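Side-chain contacts in L544 (PDB 4AMQ), which probably acts as a nucleotidyl transferase that works with bound divalent metal ions and is carried in the mimivirus virion: residues R59-P62 against Y63-I67; V203-Y207 against Y208-F212. All coordinates share one frame; numbering follows the deposited sequence.

Contact 1 of 2, residues R59-P62 against Y63-I67; sequences RRIP and YITDI. With MN (manganese (II) ion), chain B; MN (manganese (II) ion), chain C.
T65 OG1 lies against the methyl CD1 of I61, 4.1 Å away, and it donates a hydrogen bond to D66 OD1 at 3.0 Å; a weak further bond joins it to S56 OG of helix 55-58. A chi1 of 55° tucks OG1 back over its own backbone, on the side where the D66 carboxylate lies. I61 reaches the hydroxyl through an extended outer torsion (chi2 171°), which also brings CD1 within 3.6 Å of Y63 O. The hydroxyl bonds to the anti lone pair of D66 OD1, an atom that at the same time binds the manganese ion of chain B at 2.4 Å. D66 OD2 bridges the two ions, 2.2 Å from the manganese of chain C and 2.6 Å from that of chain B, which the carboxylate therefore holds through both oxygens. T65 acts on this carboxylate as a second-shell residue. D68 takes part in both metal sites and D213 in one, an arrangement consistent with the paired aspartates of polymerase beta-like nucleotidyltransferases. Upstream, R60 closes helix 55-58 in a Schellman motif. The chain then turns through P62 and Y63, where the proline CG packs 4.0 Å from Y63 CD2, at a slant to the tyrosine side chain. I64 N makes a weak hydrogen bond to P62 O at 3.4 Å. Helix 274-292 covers parts of I61, Y63 and T65.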
ATOM      1  N   ARG A  59      13.158  -9.742  -1.781  1.00 38.18           N
ATOM      2  CA  ARG A  59      13.908 -10.217  -0.622  1.00 35.28           C
ATOM      3  C   ARG A  59      13.310 -11.499  -0.057  1.00 38.91           C
ATOM      4  O   ARG A  59      13.857 -12.093   0.874  1.00 33.64           O
ATOM      5  CB  ARG A  59      13.960  -9.145   0.469  1.00 36.20           C
ATOM      6  CG  ARG A  59      14.838  -7.950   0.132  1.00 36.83           C
ATOM      7  CD  ARG A  59      14.880  -6.954   1.284  1.00 41.59           C
ATOM      8  NE  ARG A  59      13.632  -6.206   1.418  1.00 41.29           N
ATOM      9  CZ  ARG A  59      12.870  -6.193   2.508  1.00 38.47           C
ATOM     10  NH1 ARG A  59      13.219  -6.891   3.580  1.00 37.66           N
ATOM     11  NH2 ARG A  59      11.758  -5.474   2.527  1.00 38.49           N
ATOM     12  N   ARG A  60      12.177 -11.912  -0.620  1.00 36.31           N
ATOM     13  CA  ARG A  60      11.516 -13.147  -0.216  1.00 37.83           C
ATOM     14  C   ARG A  60      11.262 -13.213   1.288  1.00 37.08           C
ATOM     15  O   ARG A  60      11.533 -14.232   1.920  1.00 40.99           O
ATOM     16  CB  ARG A  60      12.343 -14.359  -0.652  1.00 42.32           C
ATOM     17  CG  ARG A  60      12.563 -14.462  -2.156  1.00 44.12           C
ATOM     18  CD  ARG A  60      13.436 -15.658  -2.497  1.00 49.18           C
ATOM     19  NE  ARG A  60      13.315 -16.049  -3.898  1.00 54.69           N
ATOM     20  CZ  ARG A  60      14.119 -15.623  -4.868  1.00 56.11           C
ATOM     21  NH1 ARG A  60      15.111 -14.787  -4.593  1.00 54.96           N
ATOM     22  NH2 ARG A  60      13.931 -16.037  -6.114  1.00 54.28           N
ATOM     23  N   ILE A  61      10.749 -12.128   1.860  1.00 32.94           N
ATOM     24  CA  ILE A  61      10.426 -12.106   3.284  1.00 34.09           C
ATOM     25  C   ILE A  61       9.411 -13.197   3.613  1.00 32.94           C
ATOM     26  O   ILE A  61       8.515 -13.474   2.818  1.00 35.42           O
ATOM     27  CB  ILE A  61       9.871 -10.739   3.730  1.00 35.15           C
ATOM     28  CG1 ILE A  61       8.570 -10.418   2.989  1.00 30.85           C
ATOM     29  CG2 ILE A  61      10.908  -9.642   3.513  1.00 33.54           C
ATOM     30  CD1 ILE A  61       7.856  -9.197   3.517  1.00 28.61           C
ATOM     31  N   PRO A  62       9.553 -13.823   4.790  1.00 31.68           N
ATOM     32  CA  PRO A  62       8.717 -14.971   5.160  1.00 31.68           C
ATOM     33  C   PRO A  62       7.225 -14.636   5.208  1.00 35.39           C
ATOM     34  O   PRO A  62       6.411 -15.436   4.754  1.00 33.84           O
ATOM     35  CB  PRO A  62       9.231 -15.350   6.554  1.00 30.52           C
ATOM     36  CG  PRO A  62       9.919 -14.131   7.063  1.00 34.06           C
ATOM     37  CD  PRO A  62      10.508 -13.469   5.854  1.00 32.99           C
ATOM     38  N   TYR A  63       6.875 -13.473   5.746  1.00 31.16           N
ATOM     39  CA  TYR A  63       5.472 -13.088   5.845  1.00 28.67           C
ATOM     40  C   TYR A  63       5.067 -12.163   4.708  1.00 30.32           C
ATOM     41  O   TYR A  63       4.999 -10.947   4.881  1.00 30.25           O
ATOM     42  CB  TYR A  63       5.187 -12.430   7.193  1.00 30.83           C
ATOM     43  CG  TYR A  63       5.341 -13.366   8.371  1.00 34.60           C
ATOM     44  CD1 TYR A  63       4.308 -14.214   8.748  1.00 31.95           C
ATOM     45  CD2 TYR A  63       6.521 -13.399   9.106  1.00 33.03           C
ATOM     46  CE1 TYR A  63       4.443 -15.069   9.828  1.00 39.22           C
ATOM     47  CE2 TYR A  63       6.666 -14.249  10.185  1.00 32.77           C
ATOM     48  CZ  TYR A  63       5.626 -15.082  10.542  1.00 39.30           C
ATOM     49  OH  TYR A  63       5.768 -15.930  11.616  1.00 37.59           O
ATOM     50  N   ILE A  64       4.788 -12.751   3.549  1.00 30.95           N
ATOM     51  CA  ILE A  64       4.479 -11.983   2.347  1.00 33.58           C
ATOM     52  C   ILE A  64       3.438 -10.892   2.602  1.00 32.64           C
ATOM     53  O   ILE A  64       2.396 -11.141   3.210  1.00 28.00           O
ATOM     54  CB  ILE A  64       3.993 -12.898   1.207  1.00 38.35           C
ATOM     55  CG1 ILE A  64       5.067 -13.935   0.871  1.00 39.33           C
ATOM     56  CG2 ILE A  64       3.638 -12.078  -0.026  1.00 35.86           C
ATOM     57  CD1 ILE A  64       4.676 -14.876  -0.241  1.00 44.30           C
ATOM     58  N   THR A  65       3.735  -9.682   2.136  1.00 29.88           N
ATOM     59  CA  THR A  65       2.831  -8.548   2.285  1.00 27.04           C
ATOM     60  C   THR A  65       2.209  -8.177   0.946  1.00 30.38           C
ATOM     61  O   THR A  65       0.988  -8.189   0.792  1.00 30.26           O
ATOM     62  CB  THR A  65       3.553  -7.326   2.867  1.00 30.05           C
ATOM     63  OG1 THR A  65       4.699  -7.015   2.062  1.00 34.11           O
ATOM     64  CG2 THR A  65       4.003  -7.610   4.289  1.00 25.93           C
ATOM     65  N   ASP A  66       3.058  -7.852  -0.023  1.00 27.21           N
ATOM     66  CA  ASP A  66       2.594  -7.522  -1.359  1.00 29.02           C
ATOM     67  C   ASP A  66       3.692  -7.781  -2.383  1.00 32.80           C
ATOM     68  O   ASP A  66       4.815  -8.140  -2.027  1.00 36.69           O
ATOM     69  CB  ASP A  66       2.152  -6.062  -1.423  1.00 34.11           C
ATOM     70  CG  ASP A  66       3.305  -5.099  -1.216  1.00 39.48           C
ATOM     71  OD1 ASP A  66       4.052  -5.262  -0.230  1.00 42.42           O
ATOM     72  OD2 ASP A  66       3.471  -4.186  -2.046  1.00 44.69           O
ATOM     73  N   ILE A  67       3.363  -7.602  -3.657  1.00 33.58           N
ATOM     74  CA  ILE A  67       4.344  -7.755  -4.725  1.00 32.74           C
ATOM     75  C   ILE A  67       4.481  -6.459  -5.521  1.00 31.14           C
ATOM     76  O   ILE A  67       3.490  -5.912  -6.006  1.00 30.55           O
ATOM     77  CB  ILE A  67       3.994  -8.926  -5.676  1.00 33.37           C
ATOM     78  CG1 ILE A  67       4.192 -10.277  -4.980  1.00 35.89           C
ATOM     79  CG2 ILE A  67       4.849  -8.868  -6.934  1.00 30.36           C
ATOM     80  CD1 ILE A  67       3.131 -10.618  -3.952  1.00 35.77           C
TER
HETATM   81 MN    MN B 639       5.926  -4.136  -1.171  1.00 75.03          MN
HETATM   82 MN    MN C 640       3.361  -2.195  -2.968  1.00 38.87          MN
HETATM   83  O   HOH W   1       6.161  -3.753   1.040  1.00 48.02           O
HETATM   84  O   HOH W   2       1.875  -1.030  -1.235  1.00 41.31           O

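Contact 2 of 2, residues V203-Y207 against Y208-F212; sequences VKIEY and YPIGF
V203 and I210 form an antiparallel hydrogen-bonded pair, followed by the non-hydrogen-bonded pair of K204 and P209, where the CA atoms come within 4.0 Å. This is the end of the beta hairpin of strands 196-204 and 209-217, closed by a loop through I205, E206, Y207 and Y208. V203 N donates to I210 O at 2.8 Å, and I210 N returns a bond to V203 O at 2.7 Å. V203 O also receives a CA-H...O contact from P209. In the loop, the CB of Y207 packs 4.1 Å from Y208 CD2, and the Y208 ring reaches on to helices 274-292 and 297-311. On the face that carries V203 and I210, the hairpin builds an apolar cluster, which helix 28-42 covers through contacts with V203, I205 and F212. The V203 branch CG2 meets F212 CD1 obliquely, at 3.6 Å. I205 stays anti in its outer torsion (chi2 179°), and this carries CD1 back from the loop to I210 CG1, 3.8 Å away. The same methyl lies at the edge of the F212 ring, near its plane, 3.9 Å from CE1.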
ATOM      1  N   VAL A 203      -5.060  -9.614  -5.780  1.00 28.69           N
ATOM      2  CA  VAL A 203      -5.129 -10.964  -6.308  1.00 28.79           C
ATOM      3  C   VAL A 203      -5.349 -11.958  -5.183  1.00 26.12           C
ATOM      4  O   VAL A 203      -4.609 -11.984  -4.205  1.00 29.10           O
ATOM      5  CB  VAL A 203      -3.835 -11.332  -7.075  1.00 31.07           C
ATOM      6  CG1 VAL A 203      -3.883 -12.779  -7.565  1.00 28.21           C
ATOM      7  CG2 VAL A 203      -3.617 -10.376  -8.239  1.00 27.27           C
ATOM      8  N   LYS A 204      -6.380 -12.776  -5.320  1.00 30.14           N
ATOM      9  CA  LYS A 204      -6.608 -13.826  -4.348  1.00 31.95           C
ATOM     10  C   LYS A 204      -5.654 -14.972  -4.640  1.00 32.85           C
ATOM     11  O   LYS A 204      -5.886 -15.771  -5.545  1.00 36.91           O
ATOM     12  CB  LYS A 204      -8.053 -14.310  -4.397  1.00 30.89           C
ATOM     13  CG  LYS A 204      -8.411 -15.198  -3.228  1.00 39.95           C
ATOM     14  CD  LYS A 204      -9.734 -15.902  -3.438  1.00 48.78           C
ATOM     15  CE  LYS A 204     -10.031 -16.834  -2.274  1.00 51.56           C
ATOM     16  NZ  LYS A 204     -11.262 -17.637  -2.506  1.00 60.19           N
ATOM     17  N   ILE A 205      -4.567 -15.039  -3.884  1.00 36.18           N
ATOM     18  CA  ILE A 205      -3.580 -16.093  -4.088  1.00 42.21           C
ATOM     19  C   ILE A 205      -4.067 -17.391  -3.454  1.00 44.25           C
ATOM     20  O   ILE A 205      -4.163 -18.419  -4.128  1.00 51.74           O
ATOM     21  CB  ILE A 205      -2.204 -15.706  -3.524  1.00 34.55           C
ATOM     22  CG1 ILE A 205      -1.650 -14.497  -4.276  1.00 37.95           C
ATOM     23  CG2 ILE A 205      -1.244 -16.877  -3.624  1.00 40.53           C
ATOM     24  CD1 ILE A 205      -0.298 -14.038  -3.774  1.00 41.41           C
ATOM     25  N   GLU A 206      -4.377 -17.338  -2.162  1.00 35.98           N
ATOM     26  CA  GLU A 206      -4.966 -18.484  -1.475  1.00 43.14           C
ATOM     27  C   GLU A 206      -6.261 -18.112  -0.752  1.00 40.60           C
ATOM     28  O   GLU A 206      -7.330 -18.119  -1.355  1.00 43.67           O
ATOM     29  CB  GLU A 206      -3.965 -19.118  -0.506  1.00 46.77           C
ATOM     30  CG  GLU A 206      -2.840 -19.872  -1.195  1.00 50.76           C
ATOM     31  CD  GLU A 206      -1.826 -20.430  -0.217  1.00 57.47           C
ATOM     32  OE1 GLU A 206      -2.052 -20.313   1.007  1.00 65.91           O
ATOM     33  OE2 GLU A 206      -0.801 -20.981  -0.671  1.00 61.26           O
ATOM     34  N   TYR A 207      -6.157 -17.778   0.533  1.00 40.27           N
ATOM     35  CA  TYR A 207      -7.331 -17.505   1.360  1.00 39.73           C
ATOM     36  C   TYR A 207      -7.833 -16.058   1.305  1.00 39.73           C
ATOM     37  O   TYR A 207      -8.964 -15.781   1.706  1.00 38.81           O
ATOM     38  CB  TYR A 207      -7.055 -17.885   2.817  1.00 43.92           C
ATOM     39  CG  TYR A 207      -6.824 -19.361   3.046  1.00 53.55           C
ATOM     40  CD1 TYR A 207      -5.562 -19.917   2.894  1.00 55.77           C
ATOM     41  CD2 TYR A 207      -7.868 -20.198   3.424  1.00 58.63           C
ATOM     42  CE1 TYR A 207      -5.343 -21.265   3.105  1.00 64.28           C
ATOM     43  CE2 TYR A 207      -7.660 -21.548   3.639  1.00 61.79           C
ATOM     44  CZ  TYR A 207      -6.395 -22.075   3.478  1.00 67.87           C
ATOM     45  OH  TYR A 207      -6.176 -23.417   3.689  1.00 73.40           O
ATOM     46  N   TYR A 208      -6.999 -15.138   0.825  1.00 36.14           N
ATOM     47  CA  TYR A 208      -7.372 -13.722   0.794  1.00 30.53           C
ATOM     48  C   TYR A 208      -6.540 -12.926  -0.226  1.00 31.13           C
ATOM     49  O   TYR A 208      -5.513 -13.407  -0.702  1.00 28.21           O
ATOM     50  CB  TYR A 208      -7.258 -13.116   2.200  1.00 27.47           C
ATOM     51  CG  TYR A 208      -5.863 -13.181   2.788  1.00 34.98           C
ATOM     52  CD1 TYR A 208      -4.888 -12.262   2.411  1.00 30.66           C
ATOM     53  CD2 TYR A 208      -5.522 -14.154   3.725  1.00 30.05           C
ATOM     54  CE1 TYR A 208      -3.612 -12.311   2.944  1.00 28.92           C
ATOM     55  CE2 TYR A 208      -4.245 -14.211   4.266  1.00 27.42           C
ATOM     56  CZ  TYR A 208      -3.294 -13.285   3.867  1.00 35.25           C
ATOM     57  OH  TYR A 208      -2.020 -13.325   4.391  1.00 34.32           O
ATOM     58  N   PRO A 209      -6.992 -11.705  -0.569  1.00 29.35           N
ATOM     59  CA  PRO A 209      -6.356 -10.868  -1.600  1.00 27.96           C
ATOM     60  C   PRO A 209      -4.982 -10.330  -1.209  1.00 27.04           C
ATOM     61  O   PRO A 209      -4.742 -10.005  -0.049  1.00 27.48           O
ATOM     62  CB  PRO A 209      -7.334  -9.697  -1.757  1.00 29.98           C
ATOM     63  CG  PRO A 209      -8.615 -10.165  -1.151  1.00 26.59           C
ATOM     64  CD  PRO A 209      -8.226 -11.092  -0.055  1.00 25.11           C
ATOM     65  N   ILE A 210      -4.101 -10.231  -2.198  1.00 28.12           N
ATOM     66  CA  ILE A 210      -2.753  -9.703  -2.024  1.00 30.91           C
ATOM     67  C   ILE A 210      -2.515  -8.613  -3.065  1.00 25.13           C
ATOM     68  O   ILE A 210      -2.898  -8.759  -4.223  1.00 28.63           O
ATOM     69  CB  ILE A 210      -1.700 -10.817  -2.192  1.00 32.12           C
ATOM     70  CG1 ILE A 210      -1.896 -11.887  -1.122  1.00 32.83           C
ATOM     71  CG2 ILE A 210      -0.295 -10.256  -2.114  1.00 32.00           C
ATOM     72  CD1 ILE A 210      -1.738 -11.357   0.286  1.00 34.27           C
ATOM     73  N   GLY A 211      -1.902  -7.514  -2.649  1.00 24.61           N
ATOM     74  CA  GLY A 211      -1.642  -6.412  -3.553  1.00 26.15           C
ATOM     75  C   GLY A 211      -0.515  -6.712  -4.524  1.00 29.22           C
ATOM     76  O   GLY A 211       0.538  -7.210  -4.137  1.00 26.40           O
ATOM     77  N   PHE A 212      -0.756  -6.429  -5.798  1.00 27.09           N
ATOM     78  CA  PHE A 212       0.279  -6.481  -6.818  1.00 26.31           C
ATOM     79  C   PHE A 212       0.350  -5.102  -7.459  1.00 29.62           C
ATOM     80  O   PHE A 212      -0.594  -4.675  -8.124  1.00 28.90           O
ATOM     81  CB  PHE A 212      -0.055  -7.531  -7.886  1.00 25.85           C
ATOM     82  CG  PHE A 212       0.229  -8.949  -7.465  1.00 26.41           C
ATOM     83  CD1 PHE A 212      -0.568  -9.585  -6.529  1.00 27.52           C
ATOM     84  CD2 PHE A 212       1.298  -9.645  -8.007  1.00 27.32           C
ATOM     85  CE1 PHE A 212      -0.304 -10.892  -6.143  1.00 30.19           C
ATOM     86  CE2 PHE A 212       1.565 -10.951  -7.626  1.00 30.09           C
ATOM     87  CZ  PHE A 212       0.763 -11.574  -6.694  1.00 30.09           C
TER

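How the contacts relate
The two contacts come in series along the chain, residues 59-67 being complete long before 203-212 begin, yet their centres are only 12 Å apart. They meet in the mixed sheet of the nucleotidyltransferase domain, where strand 66-72 of contact 1 runs parallel to its neighbour 209-217 of contact 2. A probable hydrogen bond from I67 N to G211 O (2.9 Å) joins the strands, and I67 CB packs on F212 CD2. The pairing sets D66 and D68 beside D213, one residue beyond contact 2, so that the carboxylates of a manganese site are collected from adjacent strands. Helix 274-292 touches both contacts, tying them to the helical part of the chain.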